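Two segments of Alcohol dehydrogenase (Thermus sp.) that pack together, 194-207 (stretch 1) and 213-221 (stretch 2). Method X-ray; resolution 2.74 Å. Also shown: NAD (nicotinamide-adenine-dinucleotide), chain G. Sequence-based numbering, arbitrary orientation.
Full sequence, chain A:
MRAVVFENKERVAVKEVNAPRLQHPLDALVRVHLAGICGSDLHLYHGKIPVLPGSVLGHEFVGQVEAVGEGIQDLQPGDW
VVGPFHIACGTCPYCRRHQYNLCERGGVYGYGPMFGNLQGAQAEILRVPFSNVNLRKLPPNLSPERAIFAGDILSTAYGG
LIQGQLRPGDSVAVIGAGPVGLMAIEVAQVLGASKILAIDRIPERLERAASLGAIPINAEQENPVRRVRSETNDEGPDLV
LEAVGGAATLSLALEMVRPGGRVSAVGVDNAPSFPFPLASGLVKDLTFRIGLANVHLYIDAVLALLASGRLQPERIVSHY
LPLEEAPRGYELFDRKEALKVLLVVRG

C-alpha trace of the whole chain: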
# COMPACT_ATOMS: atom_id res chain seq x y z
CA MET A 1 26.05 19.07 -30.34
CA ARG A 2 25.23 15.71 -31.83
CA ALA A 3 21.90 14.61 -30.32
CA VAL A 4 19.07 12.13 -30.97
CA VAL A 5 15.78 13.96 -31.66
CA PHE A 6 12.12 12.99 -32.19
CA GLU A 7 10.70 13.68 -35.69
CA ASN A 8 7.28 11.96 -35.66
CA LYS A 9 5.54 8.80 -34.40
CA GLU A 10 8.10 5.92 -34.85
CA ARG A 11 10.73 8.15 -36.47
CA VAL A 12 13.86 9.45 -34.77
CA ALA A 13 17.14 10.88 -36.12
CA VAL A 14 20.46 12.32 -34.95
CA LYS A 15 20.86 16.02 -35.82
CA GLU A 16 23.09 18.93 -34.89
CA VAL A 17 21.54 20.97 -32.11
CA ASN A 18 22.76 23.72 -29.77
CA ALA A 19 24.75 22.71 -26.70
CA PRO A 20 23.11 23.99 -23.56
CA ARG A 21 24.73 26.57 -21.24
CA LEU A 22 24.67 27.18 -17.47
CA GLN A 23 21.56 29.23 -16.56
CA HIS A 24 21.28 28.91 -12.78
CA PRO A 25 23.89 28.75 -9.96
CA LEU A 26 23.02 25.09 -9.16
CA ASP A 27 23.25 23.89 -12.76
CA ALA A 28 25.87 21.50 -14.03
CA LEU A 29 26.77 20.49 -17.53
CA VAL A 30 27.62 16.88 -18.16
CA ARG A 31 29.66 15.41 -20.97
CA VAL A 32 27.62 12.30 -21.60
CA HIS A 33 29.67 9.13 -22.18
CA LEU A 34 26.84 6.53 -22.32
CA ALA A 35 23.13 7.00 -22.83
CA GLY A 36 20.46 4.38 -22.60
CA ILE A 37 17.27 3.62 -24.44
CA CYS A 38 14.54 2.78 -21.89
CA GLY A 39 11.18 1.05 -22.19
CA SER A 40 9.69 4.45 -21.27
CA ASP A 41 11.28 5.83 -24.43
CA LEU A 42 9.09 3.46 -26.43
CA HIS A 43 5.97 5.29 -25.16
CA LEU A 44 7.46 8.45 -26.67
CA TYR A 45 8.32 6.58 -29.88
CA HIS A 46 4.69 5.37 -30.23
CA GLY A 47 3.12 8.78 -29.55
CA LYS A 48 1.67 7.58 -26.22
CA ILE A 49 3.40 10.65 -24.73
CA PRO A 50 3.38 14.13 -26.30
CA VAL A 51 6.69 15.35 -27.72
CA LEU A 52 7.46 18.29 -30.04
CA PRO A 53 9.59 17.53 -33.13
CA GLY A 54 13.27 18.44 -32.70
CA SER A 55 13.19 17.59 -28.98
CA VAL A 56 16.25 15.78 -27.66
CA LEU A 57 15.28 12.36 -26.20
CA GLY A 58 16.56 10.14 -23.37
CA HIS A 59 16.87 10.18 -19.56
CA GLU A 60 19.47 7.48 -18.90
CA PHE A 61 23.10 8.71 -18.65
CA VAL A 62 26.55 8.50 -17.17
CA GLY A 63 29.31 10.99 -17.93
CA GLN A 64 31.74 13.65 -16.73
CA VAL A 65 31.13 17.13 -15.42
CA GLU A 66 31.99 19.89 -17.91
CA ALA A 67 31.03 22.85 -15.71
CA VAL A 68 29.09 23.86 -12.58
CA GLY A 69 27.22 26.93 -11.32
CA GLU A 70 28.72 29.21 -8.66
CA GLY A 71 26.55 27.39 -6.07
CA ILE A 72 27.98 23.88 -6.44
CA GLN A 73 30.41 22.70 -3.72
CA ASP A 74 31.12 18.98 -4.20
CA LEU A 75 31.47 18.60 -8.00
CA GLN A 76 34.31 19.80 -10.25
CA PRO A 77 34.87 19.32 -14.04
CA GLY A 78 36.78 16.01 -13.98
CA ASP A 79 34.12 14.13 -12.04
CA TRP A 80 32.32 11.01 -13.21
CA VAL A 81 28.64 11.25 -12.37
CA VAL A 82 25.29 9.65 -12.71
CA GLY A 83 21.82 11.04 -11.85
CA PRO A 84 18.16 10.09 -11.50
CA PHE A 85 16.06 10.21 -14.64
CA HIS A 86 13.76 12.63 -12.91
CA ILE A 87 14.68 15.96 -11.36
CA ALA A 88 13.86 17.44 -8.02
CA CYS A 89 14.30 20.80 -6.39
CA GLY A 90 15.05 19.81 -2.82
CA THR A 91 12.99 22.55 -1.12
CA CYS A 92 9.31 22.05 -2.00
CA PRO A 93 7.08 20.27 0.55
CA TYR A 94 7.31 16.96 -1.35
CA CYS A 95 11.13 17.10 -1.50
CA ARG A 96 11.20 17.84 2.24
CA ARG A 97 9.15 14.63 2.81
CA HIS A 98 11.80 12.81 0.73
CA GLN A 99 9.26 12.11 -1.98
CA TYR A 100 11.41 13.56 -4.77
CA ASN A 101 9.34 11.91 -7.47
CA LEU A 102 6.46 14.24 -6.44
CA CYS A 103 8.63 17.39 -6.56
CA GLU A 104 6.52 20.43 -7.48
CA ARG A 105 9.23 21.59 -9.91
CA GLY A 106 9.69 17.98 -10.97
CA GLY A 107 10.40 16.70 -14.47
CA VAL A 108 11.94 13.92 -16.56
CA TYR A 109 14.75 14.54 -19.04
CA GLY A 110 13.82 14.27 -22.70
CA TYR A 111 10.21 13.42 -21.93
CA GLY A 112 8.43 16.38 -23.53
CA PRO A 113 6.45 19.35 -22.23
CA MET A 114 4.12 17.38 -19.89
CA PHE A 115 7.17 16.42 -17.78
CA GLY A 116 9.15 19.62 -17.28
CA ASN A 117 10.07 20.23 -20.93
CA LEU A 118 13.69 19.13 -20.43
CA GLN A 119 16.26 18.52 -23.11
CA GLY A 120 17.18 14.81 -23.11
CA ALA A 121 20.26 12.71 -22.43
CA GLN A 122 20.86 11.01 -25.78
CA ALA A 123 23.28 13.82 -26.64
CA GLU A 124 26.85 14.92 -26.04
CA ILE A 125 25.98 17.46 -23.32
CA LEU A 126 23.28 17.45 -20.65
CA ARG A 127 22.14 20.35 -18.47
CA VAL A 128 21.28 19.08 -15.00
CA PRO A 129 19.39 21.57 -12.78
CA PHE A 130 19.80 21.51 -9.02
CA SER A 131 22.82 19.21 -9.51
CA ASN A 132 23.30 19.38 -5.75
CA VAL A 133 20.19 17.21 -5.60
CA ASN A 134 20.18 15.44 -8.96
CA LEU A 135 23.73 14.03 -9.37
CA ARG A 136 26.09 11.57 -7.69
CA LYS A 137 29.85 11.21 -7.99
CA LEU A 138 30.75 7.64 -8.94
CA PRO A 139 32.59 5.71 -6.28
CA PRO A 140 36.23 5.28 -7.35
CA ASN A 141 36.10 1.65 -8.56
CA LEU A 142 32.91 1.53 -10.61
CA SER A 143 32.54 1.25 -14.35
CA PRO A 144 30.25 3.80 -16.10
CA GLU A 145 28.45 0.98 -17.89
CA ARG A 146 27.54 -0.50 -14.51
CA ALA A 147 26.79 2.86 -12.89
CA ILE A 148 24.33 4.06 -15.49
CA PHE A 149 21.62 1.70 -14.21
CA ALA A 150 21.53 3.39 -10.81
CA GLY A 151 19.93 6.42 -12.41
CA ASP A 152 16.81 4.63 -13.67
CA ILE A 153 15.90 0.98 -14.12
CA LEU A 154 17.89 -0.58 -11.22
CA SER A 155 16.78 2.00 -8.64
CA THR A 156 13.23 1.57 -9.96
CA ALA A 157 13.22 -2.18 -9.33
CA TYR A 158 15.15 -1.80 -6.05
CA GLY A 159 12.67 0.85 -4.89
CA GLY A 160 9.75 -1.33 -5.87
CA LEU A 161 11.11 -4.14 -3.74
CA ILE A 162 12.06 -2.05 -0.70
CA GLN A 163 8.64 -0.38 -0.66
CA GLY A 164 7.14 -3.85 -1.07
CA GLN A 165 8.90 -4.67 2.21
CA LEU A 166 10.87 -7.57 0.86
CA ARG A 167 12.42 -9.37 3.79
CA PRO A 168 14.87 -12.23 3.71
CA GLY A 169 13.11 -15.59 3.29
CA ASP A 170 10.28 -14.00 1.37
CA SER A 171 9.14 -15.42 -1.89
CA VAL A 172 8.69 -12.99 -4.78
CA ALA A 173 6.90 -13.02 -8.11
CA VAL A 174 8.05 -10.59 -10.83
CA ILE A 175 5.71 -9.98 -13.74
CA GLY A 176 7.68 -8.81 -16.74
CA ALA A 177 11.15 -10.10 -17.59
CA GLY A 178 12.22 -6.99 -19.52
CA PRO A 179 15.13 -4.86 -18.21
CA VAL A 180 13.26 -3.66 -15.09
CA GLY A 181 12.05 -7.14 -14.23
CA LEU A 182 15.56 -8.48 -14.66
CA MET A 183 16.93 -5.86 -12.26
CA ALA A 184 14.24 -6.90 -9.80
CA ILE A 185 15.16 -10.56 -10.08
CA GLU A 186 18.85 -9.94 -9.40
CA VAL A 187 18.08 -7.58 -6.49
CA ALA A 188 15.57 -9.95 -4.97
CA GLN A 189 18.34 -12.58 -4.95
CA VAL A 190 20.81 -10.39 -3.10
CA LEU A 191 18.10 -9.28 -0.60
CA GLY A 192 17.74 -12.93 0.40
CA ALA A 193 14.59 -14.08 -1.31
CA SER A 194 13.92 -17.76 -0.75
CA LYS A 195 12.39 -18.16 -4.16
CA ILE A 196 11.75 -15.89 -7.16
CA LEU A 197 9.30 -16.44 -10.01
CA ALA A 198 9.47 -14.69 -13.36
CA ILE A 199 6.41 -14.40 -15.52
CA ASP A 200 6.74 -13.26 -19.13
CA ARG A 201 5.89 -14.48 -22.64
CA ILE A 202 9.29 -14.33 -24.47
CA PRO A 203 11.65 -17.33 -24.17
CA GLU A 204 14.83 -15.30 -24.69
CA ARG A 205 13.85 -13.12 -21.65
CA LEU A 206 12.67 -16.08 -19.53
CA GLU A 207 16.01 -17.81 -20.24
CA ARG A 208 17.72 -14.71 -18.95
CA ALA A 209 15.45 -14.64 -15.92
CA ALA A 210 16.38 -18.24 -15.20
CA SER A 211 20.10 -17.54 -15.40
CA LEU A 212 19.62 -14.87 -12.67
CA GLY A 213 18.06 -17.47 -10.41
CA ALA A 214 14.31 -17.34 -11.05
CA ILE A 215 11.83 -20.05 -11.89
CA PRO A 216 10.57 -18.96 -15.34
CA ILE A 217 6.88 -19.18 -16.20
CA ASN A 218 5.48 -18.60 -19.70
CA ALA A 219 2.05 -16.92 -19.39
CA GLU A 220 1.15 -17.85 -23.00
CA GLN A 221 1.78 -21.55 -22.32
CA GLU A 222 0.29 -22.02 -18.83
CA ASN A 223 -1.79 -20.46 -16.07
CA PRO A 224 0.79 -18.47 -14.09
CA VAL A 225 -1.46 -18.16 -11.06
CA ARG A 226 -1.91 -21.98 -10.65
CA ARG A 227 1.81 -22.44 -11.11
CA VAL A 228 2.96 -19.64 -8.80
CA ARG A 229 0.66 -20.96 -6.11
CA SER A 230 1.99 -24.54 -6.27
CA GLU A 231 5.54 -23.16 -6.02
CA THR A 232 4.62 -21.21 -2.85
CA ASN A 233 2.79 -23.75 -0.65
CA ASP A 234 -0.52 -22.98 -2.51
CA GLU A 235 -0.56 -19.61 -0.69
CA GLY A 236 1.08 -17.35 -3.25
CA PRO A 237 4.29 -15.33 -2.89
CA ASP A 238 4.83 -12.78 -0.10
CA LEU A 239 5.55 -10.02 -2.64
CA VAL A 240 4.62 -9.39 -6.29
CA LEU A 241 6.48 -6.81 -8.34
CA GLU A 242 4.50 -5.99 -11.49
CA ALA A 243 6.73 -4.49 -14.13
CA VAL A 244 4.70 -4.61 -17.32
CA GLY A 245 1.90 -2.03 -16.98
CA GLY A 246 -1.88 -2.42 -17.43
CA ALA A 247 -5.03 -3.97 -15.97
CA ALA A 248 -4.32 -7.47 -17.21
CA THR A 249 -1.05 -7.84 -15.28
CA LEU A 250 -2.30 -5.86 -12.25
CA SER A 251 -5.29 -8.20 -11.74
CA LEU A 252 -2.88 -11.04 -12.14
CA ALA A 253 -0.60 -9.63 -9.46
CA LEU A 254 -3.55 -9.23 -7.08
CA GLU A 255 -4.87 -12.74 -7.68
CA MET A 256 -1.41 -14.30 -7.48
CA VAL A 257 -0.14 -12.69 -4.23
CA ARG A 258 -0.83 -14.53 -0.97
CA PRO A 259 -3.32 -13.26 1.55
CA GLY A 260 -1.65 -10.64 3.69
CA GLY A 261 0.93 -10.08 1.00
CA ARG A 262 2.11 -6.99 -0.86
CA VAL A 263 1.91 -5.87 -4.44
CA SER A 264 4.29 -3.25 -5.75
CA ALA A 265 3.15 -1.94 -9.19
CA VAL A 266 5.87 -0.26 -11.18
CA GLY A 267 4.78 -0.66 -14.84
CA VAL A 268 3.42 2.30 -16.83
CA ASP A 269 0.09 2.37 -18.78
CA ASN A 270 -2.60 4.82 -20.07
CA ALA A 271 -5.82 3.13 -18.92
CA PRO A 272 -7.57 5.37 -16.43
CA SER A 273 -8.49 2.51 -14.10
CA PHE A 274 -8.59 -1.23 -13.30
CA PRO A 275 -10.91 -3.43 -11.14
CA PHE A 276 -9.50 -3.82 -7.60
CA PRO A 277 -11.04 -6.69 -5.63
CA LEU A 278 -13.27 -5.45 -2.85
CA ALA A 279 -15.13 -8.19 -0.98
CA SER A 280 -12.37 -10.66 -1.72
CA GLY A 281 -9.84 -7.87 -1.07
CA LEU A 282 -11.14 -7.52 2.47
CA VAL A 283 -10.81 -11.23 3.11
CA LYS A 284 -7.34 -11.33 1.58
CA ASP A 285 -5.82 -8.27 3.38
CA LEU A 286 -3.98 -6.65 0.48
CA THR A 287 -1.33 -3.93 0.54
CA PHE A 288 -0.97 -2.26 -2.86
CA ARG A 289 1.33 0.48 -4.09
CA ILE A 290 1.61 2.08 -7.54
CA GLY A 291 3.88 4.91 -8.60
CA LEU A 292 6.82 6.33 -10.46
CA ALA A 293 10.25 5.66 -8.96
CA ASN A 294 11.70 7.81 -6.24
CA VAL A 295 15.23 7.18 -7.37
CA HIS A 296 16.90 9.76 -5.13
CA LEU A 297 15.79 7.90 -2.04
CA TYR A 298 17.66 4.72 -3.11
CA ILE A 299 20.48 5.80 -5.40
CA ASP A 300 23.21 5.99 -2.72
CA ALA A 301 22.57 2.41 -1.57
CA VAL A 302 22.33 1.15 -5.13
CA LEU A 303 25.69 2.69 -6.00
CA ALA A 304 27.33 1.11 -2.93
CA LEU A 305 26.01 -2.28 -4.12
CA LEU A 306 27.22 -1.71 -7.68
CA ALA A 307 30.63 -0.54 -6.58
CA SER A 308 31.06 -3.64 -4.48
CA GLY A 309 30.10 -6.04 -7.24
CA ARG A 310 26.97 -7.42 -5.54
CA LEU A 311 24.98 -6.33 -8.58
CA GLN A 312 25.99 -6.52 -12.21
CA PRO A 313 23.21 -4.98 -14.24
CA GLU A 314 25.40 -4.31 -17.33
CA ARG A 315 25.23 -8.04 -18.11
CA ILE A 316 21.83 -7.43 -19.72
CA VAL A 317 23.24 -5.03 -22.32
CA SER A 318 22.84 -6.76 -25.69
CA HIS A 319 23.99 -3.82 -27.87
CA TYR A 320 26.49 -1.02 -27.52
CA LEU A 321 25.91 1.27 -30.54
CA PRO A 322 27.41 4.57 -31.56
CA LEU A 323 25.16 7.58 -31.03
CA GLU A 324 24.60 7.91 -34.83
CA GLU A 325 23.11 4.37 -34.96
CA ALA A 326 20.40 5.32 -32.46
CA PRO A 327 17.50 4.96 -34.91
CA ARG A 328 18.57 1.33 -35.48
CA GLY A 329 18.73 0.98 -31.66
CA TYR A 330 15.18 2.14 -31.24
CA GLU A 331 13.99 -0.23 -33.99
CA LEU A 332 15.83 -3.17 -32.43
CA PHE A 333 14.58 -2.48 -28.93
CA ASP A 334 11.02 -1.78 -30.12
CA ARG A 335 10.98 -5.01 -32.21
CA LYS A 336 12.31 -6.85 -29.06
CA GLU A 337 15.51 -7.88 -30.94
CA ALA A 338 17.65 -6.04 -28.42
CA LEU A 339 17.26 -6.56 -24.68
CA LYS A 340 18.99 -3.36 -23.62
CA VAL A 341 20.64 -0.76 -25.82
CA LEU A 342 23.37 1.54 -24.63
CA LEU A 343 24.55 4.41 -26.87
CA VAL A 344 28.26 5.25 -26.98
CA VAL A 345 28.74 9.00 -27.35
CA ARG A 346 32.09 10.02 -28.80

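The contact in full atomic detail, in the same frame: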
# COMPACT_ATOMS: atom_id res chain seq x y z
N SER A 194 13.86 -16.31 -0.81
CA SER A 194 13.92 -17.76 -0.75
C SER A 194 13.53 -18.39 -2.08
O SER A 194 13.89 -19.53 -2.37
CB SER A 194 12.99 -18.29 0.35
OG SER A 194 11.65 -18.03 0.05
N LYS A 195 12.80 -17.66 -2.88
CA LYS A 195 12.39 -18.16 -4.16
C LYS A 195 11.79 -17.00 -4.99
O LYS A 195 11.05 -16.16 -4.47
CB LYS A 195 11.35 -19.25 -3.98
CG LYS A 195 10.83 -19.80 -5.30
CD LYS A 195 9.78 -20.87 -5.13
CE LYS A 195 10.39 -22.20 -4.71
NZ LYS A 195 9.41 -23.31 -4.89
N ILE A 196 12.11 -16.97 -6.27
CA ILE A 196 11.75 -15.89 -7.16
C ILE A 196 11.14 -16.49 -8.39
O ILE A 196 11.70 -17.42 -8.94
CB ILE A 196 12.98 -15.08 -7.62
CG1 ILE A 196 13.78 -14.56 -6.41
CG2 ILE A 196 12.55 -13.92 -8.53
CD1 ILE A 196 15.10 -13.94 -6.80
N LEU A 197 10.02 -15.94 -8.83
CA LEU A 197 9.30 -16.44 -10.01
C LEU A 197 9.18 -15.35 -11.06
O LEU A 197 8.78 -14.23 -10.75
CB LEU A 197 7.91 -16.89 -9.61
CG LEU A 197 7.96 -17.89 -8.46
CD1 LEU A 197 6.94 -17.57 -7.39
CD2 LEU A 197 7.78 -19.29 -8.99
N ALA A 198 9.49 -15.68 -12.30
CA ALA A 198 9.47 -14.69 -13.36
C ALA A 198 8.41 -15.09 -14.34
O ALA A 198 8.42 -16.20 -14.83
CB ALA A 198 10.82 -14.57 -14.04
N ILE A 199 7.49 -14.18 -14.60
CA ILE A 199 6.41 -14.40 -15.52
C ILE A 199 6.63 -13.46 -16.68
O ILE A 199 6.76 -12.24 -16.49
CB ILE A 199 5.05 -14.11 -14.87
CG1 ILE A 199 4.74 -15.14 -13.78
CG2 ILE A 199 3.93 -14.12 -15.90
CD1 ILE A 199 5.24 -14.78 -12.41
N ASP A 200 6.69 -14.02 -17.89
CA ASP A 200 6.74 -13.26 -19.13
C ASP A 200 6.19 -14.15 -20.25
O ASP A 200 5.62 -15.22 -19.98
CB ASP A 200 8.17 -12.82 -19.43
CG ASP A 200 8.22 -11.60 -20.30
OD1 ASP A 200 7.64 -11.62 -21.40
OD2 ASP A 200 8.85 -10.60 -19.89
N ARG A 201 6.33 -13.70 -21.49
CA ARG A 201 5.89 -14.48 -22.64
C ARG A 201 6.92 -14.51 -23.79
O ARG A 201 6.56 -14.71 -24.95
CB ARG A 201 4.56 -13.90 -23.14
CG ARG A 201 4.70 -12.51 -23.74
CD ARG A 201 3.35 -11.90 -24.08
NE ARG A 201 3.52 -10.60 -24.71
CZ ARG A 201 2.55 -9.70 -24.87
NH1 ARG A 201 1.31 -9.95 -24.45
NH2 ARG A 201 2.82 -8.54 -25.46
N ILE A 202 8.20 -14.33 -23.47
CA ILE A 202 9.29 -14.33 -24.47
C ILE A 202 10.46 -15.20 -24.00
O ILE A 202 11.16 -14.83 -23.05
CB ILE A 202 9.79 -12.90 -24.78
CG1 ILE A 202 8.67 -12.08 -25.41
CG2 ILE A 202 11.01 -12.94 -25.71
CD1 ILE A 202 9.04 -10.64 -25.71
N PRO A 203 10.67 -16.36 -24.65
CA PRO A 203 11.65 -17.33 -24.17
C PRO A 203 13.04 -16.77 -23.94
O PRO A 203 13.67 -17.10 -22.94
CB PRO A 203 11.67 -18.35 -25.29
CG PRO A 203 10.25 -18.39 -25.74
CD PRO A 203 9.76 -16.97 -25.64
N GLU A 204 13.53 -15.95 -24.87
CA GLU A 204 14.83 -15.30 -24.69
C GLU A 204 14.93 -14.61 -23.30
O GLU A 204 15.91 -14.77 -22.59
CB GLU A 204 15.13 -14.32 -25.85
N ARG A 205 13.88 -13.88 -22.91
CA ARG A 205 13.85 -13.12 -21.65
C ARG A 205 13.69 -14.07 -20.45
O ARG A 205 14.40 -13.94 -19.45
CB ARG A 205 12.78 -11.99 -21.70
CG ARG A 205 12.98 -11.08 -22.92
CD ARG A 205 12.29 -9.72 -22.88
NE ARG A 205 13.02 -8.71 -23.69
CZ ARG A 205 12.67 -7.42 -23.81
NH1 ARG A 205 11.59 -6.97 -23.18
NH2 ARG A 205 13.39 -6.58 -24.55
N LEU A 206 12.79 -15.05 -20.56
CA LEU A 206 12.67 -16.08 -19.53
C LEU A 206 13.97 -16.87 -19.30
O LEU A 206 14.31 -17.24 -18.18
CB LEU A 206 11.51 -17.03 -19.86
CG LEU A 206 10.13 -16.38 -19.85
CD1 LEU A 206 9.10 -17.25 -20.54
CD2 LEU A 206 9.66 -16.09 -18.43
N GLU A 207 14.71 -17.15 -20.36
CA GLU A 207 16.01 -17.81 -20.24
C GLU A 207 16.95 -16.96 -19.41
O GLU A 207 17.67 -17.44 -18.56
CB GLU A 207 16.63 -18.08 -21.63
CG GLU A 207 16.18 -19.38 -22.29
N GLY A 213 18.41 -16.61 -11.53
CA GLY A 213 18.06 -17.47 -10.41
C GLY A 213 16.57 -17.65 -10.23
O GLY A 213 16.16 -18.18 -9.23
N ALA A 214 15.75 -17.22 -11.19
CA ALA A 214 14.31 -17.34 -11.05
C ALA A 214 13.79 -18.59 -11.71
O ALA A 214 14.39 -19.12 -12.64
CB ALA A 214 13.63 -16.12 -11.66
N ILE A 215 12.65 -19.05 -11.21
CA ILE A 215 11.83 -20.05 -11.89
C ILE A 215 10.97 -19.37 -12.97
O ILE A 215 10.05 -18.62 -12.64
CB ILE A 215 10.92 -20.75 -10.89
CG1 ILE A 215 11.76 -21.54 -9.90
CG2 ILE A 215 9.93 -21.66 -11.60
CD1 ILE A 215 10.99 -22.10 -8.71
N PRO A 216 11.27 -19.63 -14.25
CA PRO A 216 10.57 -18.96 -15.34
C PRO A 216 9.22 -19.59 -15.55
O PRO A 216 9.07 -20.79 -15.31
CB PRO A 216 11.46 -19.22 -16.54
CG PRO A 216 12.02 -20.58 -16.25
CD PRO A 216 12.18 -20.66 -14.76
N ILE A 217 8.27 -18.77 -15.99
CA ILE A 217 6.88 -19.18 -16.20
C ILE A 217 6.35 -18.45 -17.43
O ILE A 217 6.24 -17.22 -17.43
CB ILE A 217 5.99 -18.81 -15.00
CG1 ILE A 217 6.47 -19.55 -13.73
CG2 ILE A 217 4.54 -19.13 -15.29
CD1 ILE A 217 5.69 -19.21 -12.47
N ASN A 218 6.03 -19.20 -18.49
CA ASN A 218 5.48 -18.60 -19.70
C ASN A 218 3.96 -18.45 -19.60
O ASN A 218 3.24 -19.45 -19.55
CB ASN A 218 5.88 -19.41 -20.94
CG ASN A 218 5.81 -18.59 -22.22
OD1 ASN A 218 4.82 -17.89 -22.46
ND2 ASN A 218 6.87 -18.66 -23.03
N ALA A 219 3.49 -17.21 -19.58
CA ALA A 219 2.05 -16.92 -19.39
C ALA A 219 1.19 -17.27 -20.61
O ALA A 219 -0.03 -17.40 -20.47
CB ALA A 219 1.85 -15.47 -19.01
N GLU A 220 1.83 -17.39 -21.78
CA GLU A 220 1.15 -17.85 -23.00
C GLU A 220 0.85 -19.34 -22.89
O GLU A 220 -0.22 -19.80 -23.31
CB GLU A 220 2.02 -17.60 -24.25
CG GLU A 220 1.29 -16.97 -25.42
CD GLU A 220 1.70 -15.52 -25.62
OE1 GLU A 220 2.77 -15.30 -26.22
OE2 GLU A 220 0.97 -14.61 -25.15
N GLN A 221 1.79 -20.08 -22.31
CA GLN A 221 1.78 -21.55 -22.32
C GLN A 221 1.20 -22.22 -21.07
O GLN A 221 1.05 -23.45 -21.03
CB GLN A 221 3.20 -22.07 -22.51
CG GLN A 221 3.94 -21.48 -23.70
CD GLN A 221 5.33 -22.08 -23.91
OE1 GLN A 221 5.81 -22.14 -25.05
NE2 GLN A 221 5.99 -22.53 -22.83
PA NAD G . 10.06 -3.45 -21.89
O1A NAD G . 11.42 -3.54 -22.60
O2A NAD G . 8.82 -3.12 -22.71
O5B NAD G . 9.73 -4.77 -21.02
C5B NAD G . 8.39 -5.25 -20.88
C4B NAD G . 8.39 -6.76 -20.72
O4B NAD G . 7.10 -7.21 -20.27
C3B NAD G . 8.69 -7.47 -22.05
O3B NAD G . 9.61 -8.56 -21.91
C2B NAD G . 7.36 -8.01 -22.48
O2B NAD G . 7.49 -9.19 -23.27
C1B NAD G . 6.70 -8.27 -21.13
N9A NAD G . 5.25 -8.32 -21.28
C8A NAD G . 4.52 -7.45 -22.02
N7A NAD G . 3.21 -7.80 -21.94
C5A NAD G . 3.11 -8.89 -21.14
C6A NAD G . 2.02 -9.75 -20.63
N6A NAD G . 0.76 -9.47 -21.00
N1A NAD G . 2.32 -10.79 -19.82
C2A NAD G . 3.59 -11.06 -19.46
N3A NAD G . 4.63 -10.32 -19.89
C4A NAD G . 4.46 -9.24 -20.71
O3 NAD G . 10.13 -2.33 -20.73
PN NAD G . 11.20 -2.17 -19.52
O1N NAD G . 12.32 -1.34 -20.11
O2N NAD G . 11.42 -3.49 -18.78
O5D NAD G . 10.33 -1.28 -18.49
C5D NAD G . 9.37 -1.97 -17.67
C4D NAD G . 8.10 -1.19 -17.35
O4D NAD G . 8.36 -0.36 -16.21
C3D NAD G . 7.62 -0.27 -18.47
O3D NAD G . 6.18 -0.21 -18.42
C2D NAD G . 8.28 1.07 -18.14
O2D NAD G . 7.66 2.24 -18.72
C1D NAD G . 8.21 1.02 -16.61
N1N NAD G . 9.18 1.90 -15.93
C2N NAD G . 8.68 2.54 -14.87
C3N NAD G . 9.45 3.41 -14.11
C7N NAD G . 8.77 4.05 -12.93
O7N NAD G . 9.13 5.13 -12.50
N7N NAD G . 7.76 3.36 -12.36
C4N NAD G . 10.80 3.61 -14.46
C5N NAD G . 11.31 2.93 -15.58
C6N NAD G . 10.47 2.07 -16.31

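A proline sits in the middle of the second strand of this parallel pair, and the ladder of hydrogen bonds runs past it without a missing rung. The explanation is one of alternation. In a parallel pairing, every second residue of a strand turns its NH and CO toward a given neighbour. Stretch 2 spends I215 and I217 on this task, so P216, which has no NH to offer, occupies a position where none is required.

The rungs follow in order. I215 N donates to I196 O at 3.0 Å, and A198 N returns a bond to I215 O, also at 3.0 Å. On the far side of the proline, I217 N reaches A198 O at 2.8 Å, but the bent angle of 126° makes this bond weak despite its length. D200 N then binds I217 O at 3.3 Å, and A219 N closes the ladder on D200 O at 2.9 Å. P216 still contributes through its CA, which lies 3.5 Å from A198 O in a CA-H...O contact. The strand axes diverge by 26° and approach to 4.7 Å, the spacing expected of adjacent strands.

The alternation of the extended chain also sorts the side chains, and the register puts paired residues on the same face. L197, I199, I215 and I217 share one face, where branched aliphatic groups interlock: L197 CD2 lies 3.9 Å from I215 CB and 4.1 Å from I217 CD1, while I199 CG1 meets I217 CB at 4.1 Å. I217 has more of its surface covered by the opposing stretch than any other residue here. Just beyond the second strand, A219 CB extends the apolar seam, 4.0 Å from I199 CG2.

The other face carries A198, D200, P216 and N218, and over it lies the helix beginning at P203. L206 points toward stretch 2, its CB 4.0 Å from P216 CB and its CD1 3.6 Å from N218 ND2, so one leucine packs against both a proline ring and the nitrogen end of an amide. A214 points toward stretch 1, its CB 4.0 Å from both A198 CB and I196 CG2. Within stretch 2, E220 N donates to N218 OD1 at 3.1 Å.

D200 joins this architecture to the cofactor expected of an alcohol dehydrogenase. While its backbone holds the last two rungs, its carboxylate accepts hydrogen bonds from the two hydroxyls of the adenosine ribose of NAD, O2B to D200 OD1 at 3.1 Å and O3B to D200 OD2 at 3.0 Å.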